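Local coordinates for lectin (PDB 2EIG), which probably binds L-fucose-containing sugars as a calcium- and manganese-carrying legume seed lectin that assembles into a tetramer, at residues Arg7-Asp19 and Ile22-Pro34. Sequence-based numbering, arbitrary orientation.
Sequences RFKDDGSLIFQGD and IWTDGRLAMPTDP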
loop_
_atom_site.group_PDB
_atom_site.type_symbol
_atom_site.label_atom_id
_atom_site.label_comp_id
_atom_site.label_asym_id
_atom_site.label_seq_id
_atom_site.Cartn_x
_atom_site.Cartn_y
_atom_site.Cartn_z
ATOM N N ARG A 7 20.489 -9.110 25.345
ATOM C CA ARG A 7 21.610 -9.846 24.782
ATOM C C ARG A 7 21.244 -11.328 24.664
ATOM O O ARG A 7 20.177 -11.790 25.158
ATOM C CB ARG A 7 22.887 -9.688 25.605
ATOM C CG ARG A 7 22.845 -10.264 27.012
ATOM C CD ARG A 7 24.229 -9.948 27.607
ATOM N NE ARG A 7 24.543 -10.576 28.890
ATOM C CZ ARG A 7 25.785 -10.898 29.282
ATOM N NH1 ARG A 7 26.834 -10.692 28.474
ATOM N NH2 ARG A 7 25.988 -11.446 30.482
ATOM N N PHE A 8 22.126 -12.084 24.044
ATOM C CA PHE A 8 21.796 -13.479 23.815
ATOM C C PHE A 8 22.425 -14.437 24.791
ATOM O O PHE A 8 23.635 -14.428 25.012
ATOM C CB PHE A 8 22.054 -13.865 22.362
ATOM C CG PHE A 8 21.305 -12.990 21.385
ATOM C CD1 PHE A 8 21.868 -11.808 20.927
ATOM C CD2 PHE A 8 20.015 -13.339 20.957
ATOM C CE1 PHE A 8 21.165 -11.001 20.028
ATOM C CE2 PHE A 8 19.313 -12.534 20.070
ATOM C CZ PHE A 8 19.905 -11.369 19.607
ATOM N N LYS A 9 21.574 -15.255 25.381
ATOM C CA LYS A 9 22.050 -16.301 26.268
ATOM C C LYS A 9 21.800 -17.633 25.615
ATOM O O LYS A 9 20.822 -17.836 24.874
ATOM C CB LYS A 9 21.362 -16.244 27.636
ATOM C CG LYS A 9 20.587 -14.978 27.896
ATOM C CD LYS A 9 20.289 -14.814 29.370
ATOM C CE LYS A 9 21.583 -14.555 30.138
ATOM N NZ LYS A 9 22.201 -13.237 29.777
ATOM N N ASP A 10 22.708 -18.540 25.894
ATOM C CA ASP A 10 22.658 -19.891 25.389
ATOM C C ASP A 10 21.570 -20.706 26.143
ATOM O O ASP A 10 21.883 -21.626 26.902
ATOM C CB ASP A 10 24.053 -20.484 25.620
ATOM C CG ASP A 10 24.261 -21.721 24.878
ATOM O OD1 ASP A 10 23.269 -22.225 24.292
ATOM O OD2 ASP A 10 25.409 -22.191 24.852
ATOM N N ASP A 11 20.298 -20.374 25.925
ATOM C CA ASP A 11 19.268 -20.736 26.898
ATOM C C ASP A 11 18.145 -21.581 26.288
ATOM O O ASP A 11 17.060 -21.697 26.880
ATOM C CB ASP A 11 18.741 -19.478 27.652
ATOM C CG ASP A 11 18.082 -18.462 26.716
ATOM O OD1 ASP A 11 17.839 -17.298 27.144
ATOM O OD2 ASP A 11 17.839 -18.830 25.536
ATOM N N GLY A 12 18.426 -22.191 25.134
ATOM C CA GLY A 12 17.430 -22.978 24.418
ATOM C C GLY A 12 16.231 -22.247 23.809
ATOM O O GLY A 12 15.332 -22.873 23.272
ATOM N N SER A 13 16.188 -20.927 23.919
ATOM C CA SER A 13 15.108 -20.149 23.325
ATOM C C SER A 13 15.310 -20.036 21.786
ATOM O O SER A 13 14.364 -19.852 21.070
ATOM C CB SER A 13 15.030 -18.760 23.970
ATOM O OG SER A 13 16.186 -17.990 23.621
ATOM N N LEU A 14 16.544 -20.148 21.304
ATOM C CA LEU A 14 16.821 -20.103 19.852
ATOM C C LEU A 14 17.331 -21.438 19.305
ATOM O O LEU A 14 17.821 -22.285 20.054
ATOM C CB LEU A 14 17.833 -18.973 19.487
ATOM C CG LEU A 14 17.548 -17.518 19.877
ATOM C CD1 LEU A 14 18.738 -16.591 19.419
ATOM C CD2 LEU A 14 16.236 -17.003 19.278
ATOM N N ILE A 15 17.213 -21.593 17.986
ATOM C CA ILE A 15 17.805 -22.685 17.253
ATOM C C ILE A 15 18.935 -22.094 16.417
ATOM O O ILE A 15 18.745 -21.095 15.705
ATOM C CB ILE A 15 16.792 -23.387 16.309
ATOM C CG1 ILE A 15 15.627 -24.016 17.122
ATOM C CG2 ILE A 15 17.506 -24.417 15.412
ATOM C CD1 ILE A 15 14.395 -24.363 16.234
ATOM N N PHE A 16 20.115 -22.676 16.558
ATOM C CA PHE A 16 21.261 -22.253 15.775
ATOM C C PHE A 16 21.611 -23.317 14.774
ATOM O O PHE A 16 21.645 -24.499 15.124
ATOM C CB PHE A 16 22.453 -22.031 16.691
ATOM C CG PHE A 16 22.182 -21.104 17.776
ATOM C CD1 PHE A 16 22.457 -19.759 17.627
ATOM C CD2 PHE A 16 21.647 -21.566 18.985
ATOM C CE1 PHE A 16 22.190 -18.877 18.640
ATOM C CE2 PHE A 16 21.386 -20.689 20.017
ATOM C CZ PHE A 16 21.669 -19.339 19.849
ATOM N N GLN A 17 21.844 -22.894 13.531
ATOM C CA GLN A 17 22.158 -23.798 12.435
ATOM C C GLN A 17 23.352 -23.217 11.743
ATOM O O GLN A 17 23.538 -21.999 11.739
ATOM C CB GLN A 17 20.999 -23.960 11.449
ATOM C CG GLN A 17 19.640 -24.162 12.170
ATOM C CD GLN A 17 18.555 -24.611 11.233
ATOM O OE1 GLN A 17 17.413 -24.908 11.641
ATOM N NE2 GLN A 17 18.893 -24.678 9.955
ATOM N N GLY A 18 24.180 -24.106 11.228
ATOM C CA GLY A 18 25.424 -23.756 10.587
ATOM C C GLY A 18 26.354 -23.028 11.543
ATOM O O GLY A 18 26.577 -23.460 12.694
ATOM N N ASP A 19 26.868 -21.901 11.054
ATOM C CA ASP A 19 27.914 -21.126 11.743
ATOM C C ASP A 19 27.412 -20.114 12.751
ATOM O O ASP A 19 28.189 -19.302 13.270
ATOM C CB ASP A 19 28.878 -20.543 10.695
ATOM C CG ASP A 19 29.612 -21.662 9.955
ATOM O OD1 ASP A 19 29.415 -21.908 8.759
ATOM O OD2 ASP A 19 30.301 -22.406 10.634
ATOM N N ILE A 22 26.273 -18.183 19.901
ATOM C CA ILE A 22 26.436 -17.090 20.878
ATOM C C ILE A 22 27.953 -16.862 20.961
ATOM O O ILE A 22 28.704 -17.836 21.062
ATOM C CB ILE A 22 25.828 -17.423 22.291
ATOM C CG1 ILE A 22 24.342 -17.805 22.196
ATOM C CG2 ILE A 22 26.003 -16.242 23.267
ATOM C CD1 ILE A 22 23.493 -16.819 21.422
ATOM N N TRP A 23 28.402 -15.612 20.838
ATOM C CA TRP A 23 29.841 -15.266 20.903
ATOM C C TRP A 23 30.081 -14.271 22.057
ATOM O O TRP A 23 29.176 -14.032 22.859
ATOM C CB TRP A 23 30.415 -14.867 19.504
ATOM C CG TRP A 23 31.264 -13.578 19.308
ATOM C CD1 TRP A 23 30.863 -12.271 19.553
ATOM C CD2 TRP A 23 32.582 -13.469 18.714
ATOM N NE1 TRP A 23 31.858 -11.370 19.189
ATOM C CE2 TRP A 23 32.923 -12.070 18.684
ATOM C CE3 TRP A 23 33.511 -14.401 18.236
ATOM C CZ2 TRP A 23 34.155 -11.598 18.200
ATOM C CZ3 TRP A 23 34.750 -13.927 17.752
ATOM C CH2 TRP A 23 35.050 -12.536 17.727
ATOM N N THR A 24 31.297 -13.746 22.172
ATOM C CA THR A 24 31.661 -12.858 23.295
ATOM C C THR A 24 30.614 -11.808 23.637
ATOM O O THR A 24 30.007 -11.194 22.737
ATOM C CB THR A 24 32.958 -12.076 23.018
ATOM O OG1 THR A 24 33.778 -12.797 22.083
ATOM C CG2 THR A 24 33.705 -11.808 24.337
ATOM N N ASP A 25 30.428 -11.605 24.943
ATOM C CA ASP A 25 29.601 -10.516 25.483
ATOM C C ASP A 25 28.125 -10.692 25.111
ATOM O O ASP A 25 27.461 -9.691 24.832
ATOM C CB ASP A 25 30.032 -9.139 24.927
ATOM C CG ASP A 25 31.388 -8.666 25.429
ATOM O OD1 ASP A 25 31.874 -9.205 26.441
ATOM O OD2 ASP A 25 31.939 -7.715 24.796
ATOM N N GLY A 26 27.646 -11.933 25.068
ATOM C CA GLY A 26 26.251 -12.213 24.751
ATOM C C GLY A 26 25.774 -11.793 23.359
ATOM O O GLY A 26 24.619 -11.448 23.186
ATOM N N ARG A 27 26.653 -11.811 22.361
ATOM C CA ARG A 27 26.212 -11.382 21.032
ATOM C C ARG A 27 25.932 -12.573 20.116
ATOM O O ARG A 27 26.446 -13.664 20.340
ATOM C CB ARG A 27 27.095 -10.252 20.455
ATOM C CG ARG A 27 28.287 -10.616 19.641
ATOM C CD ARG A 27 29.309 -9.460 19.802
ATOM N NE ARG A 27 29.968 -9.042 18.552
ATOM C CZ ARG A 27 30.677 -7.910 18.401
ATOM N NH1 ARG A 27 31.229 -7.607 17.216
ATOM N NH2 ARG A 27 30.836 -7.069 19.432
ATOM N N LEU A 28 25.042 -12.385 19.150
ATOM C CA LEU A 28 24.718 -13.432 18.219
ATOM C C LEU A 28 25.579 -13.286 16.956
ATOM O O LEU A 28 25.403 -12.351 16.174
ATOM C CB LEU A 28 23.210 -13.419 17.906
ATOM C CG LEU A 28 22.785 -14.342 16.742
ATOM C CD1 LEU A 28 23.243 -15.825 16.907
ATOM C CD2 LEU A 28 21.262 -14.220 16.619
ATOM N N ALA A 29 26.525 -14.207 16.777
ATOM C CA ALA A 29 27.489 -14.074 15.696
ATOM C C ALA A 29 27.128 -14.989 14.525
ATOM O O ALA A 29 26.896 -16.188 14.689
ATOM C CB ALA A 29 28.848 -14.336 16.157
ATOM N N MET A 30 27.094 -14.391 13.341
ATOM C CA MET A 30 26.604 -15.110 12.171
ATOM C C MET A 30 27.466 -14.612 11.016
ATOM O O MET A 30 27.072 -13.702 10.315
ATOM C CB MET A 30 25.125 -14.744 11.915
ATOM C CG MET A 30 24.184 -15.134 13.066
ATOM S SD MET A 30 22.527 -14.655 12.672
ATOM C CE MET A 30 22.099 -15.938 11.452
ATOM N N PRO A 31 28.629 -15.221 10.820
ATOM C CA PRO A 31 29.061 -16.423 11.559
ATOM C C PRO A 31 29.934 -16.123 12.772
ATOM O O PRO A 31 30.450 -15.013 12.956
ATOM C CB PRO A 31 29.935 -17.152 10.529
ATOM C CG PRO A 31 30.664 -16.014 9.852
ATOM C CD PRO A 31 29.657 -14.797 9.850
ATOM N N THR A 32 30.085 -17.143 13.605
ATOM C CA THR A 32 30.973 -17.053 14.726
ATOM C C THR A 32 32.430 -16.747 14.259
ATOM O O THR A 32 33.117 -15.926 14.860
ATOM C CB THR A 32 30.964 -18.359 15.481
ATOM O OG1 THR A 32 31.838 -18.221 16.598
ATOM C CG2 THR A 32 31.417 -19.502 14.603
ATOM N N ASP A 33 32.858 -17.386 13.175
ATOM C CA ASP A 33 34.185 -17.146 12.654
ATOM C C ASP A 33 34.209 -16.965 11.111
ATOM O O ASP A 33 34.155 -17.921 10.365
ATOM C CB ASP A 33 35.127 -18.286 13.098
ATOM C CG ASP A 33 36.577 -18.043 12.661
ATOM O OD1 ASP A 33 37.388 -18.999 12.681
ATOM O OD2 ASP A 33 36.873 -16.895 12.277
ATOM N N PRO A 34 34.321 -15.724 10.642
ATOM C CA PRO A 34 34.346 -15.529 9.200
ATOM C C PRO A 34 35.655 -16.032 8.529
ATOM O O PRO A 34 35.627 -16.343 7.341
ATOM C CB PRO A 34 34.122 -14.034 9.031
ATOM C CG PRO A 34 33.986 -13.464 10.347
ATOM C CD PRO A 34 34.415 -14.459 11.383
#
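I22 sits between F8 and F16. Its CB branches two ways. CG1 lies beside the backbone N (chi1 -56°), which leaves CG2 anti to it; CG2 meets the carbonyl O of F8 at 3.5 Å. CG1 takes the other direction and reaches CZ of F16, with the backbone N of D10 slightly farther off. CD1, the tip, lodges between two side chains: it is 3.4 Å from CB of F8 and 3.5 Å from CZ of F16. It comes to the F16 ring obliquely, and to F8 at its CB.

L28 continues this apolar patch. Its CB sits over one face of the F8 ring, 3.9 Å from the centroid, in a CH-pi contact. Its CD1 touches the edge of the F16 ring at CE1, 3.7 Å away.

The strands of the two segments belong to different sheets of the legume lectin beta sandwich. Strand 14-18 lies at one edge of the seven-stranded sheet and pairs with strand 39-50. Strand 27-29 is in the other sheet, between strands 21-23 and 214-226. F16 and L28 thus meet across the space between the sheets, where L14 also leans on W221.

Backbone bonds tie both ends. F8 N donates to G26 O (2.7 Å), 23° out of the carbonyl plane. G26 lies between strands 21-23 and 27-29 and has positive phi. R7 extends along this turn, with NH1 3.6 Å from C of D25. At the far end, T32 N donates to D19 O (2.9 Å) in a nearly straight bond. The cis-proline P31 lays its CB against CB of D19, and both residues also touch T39.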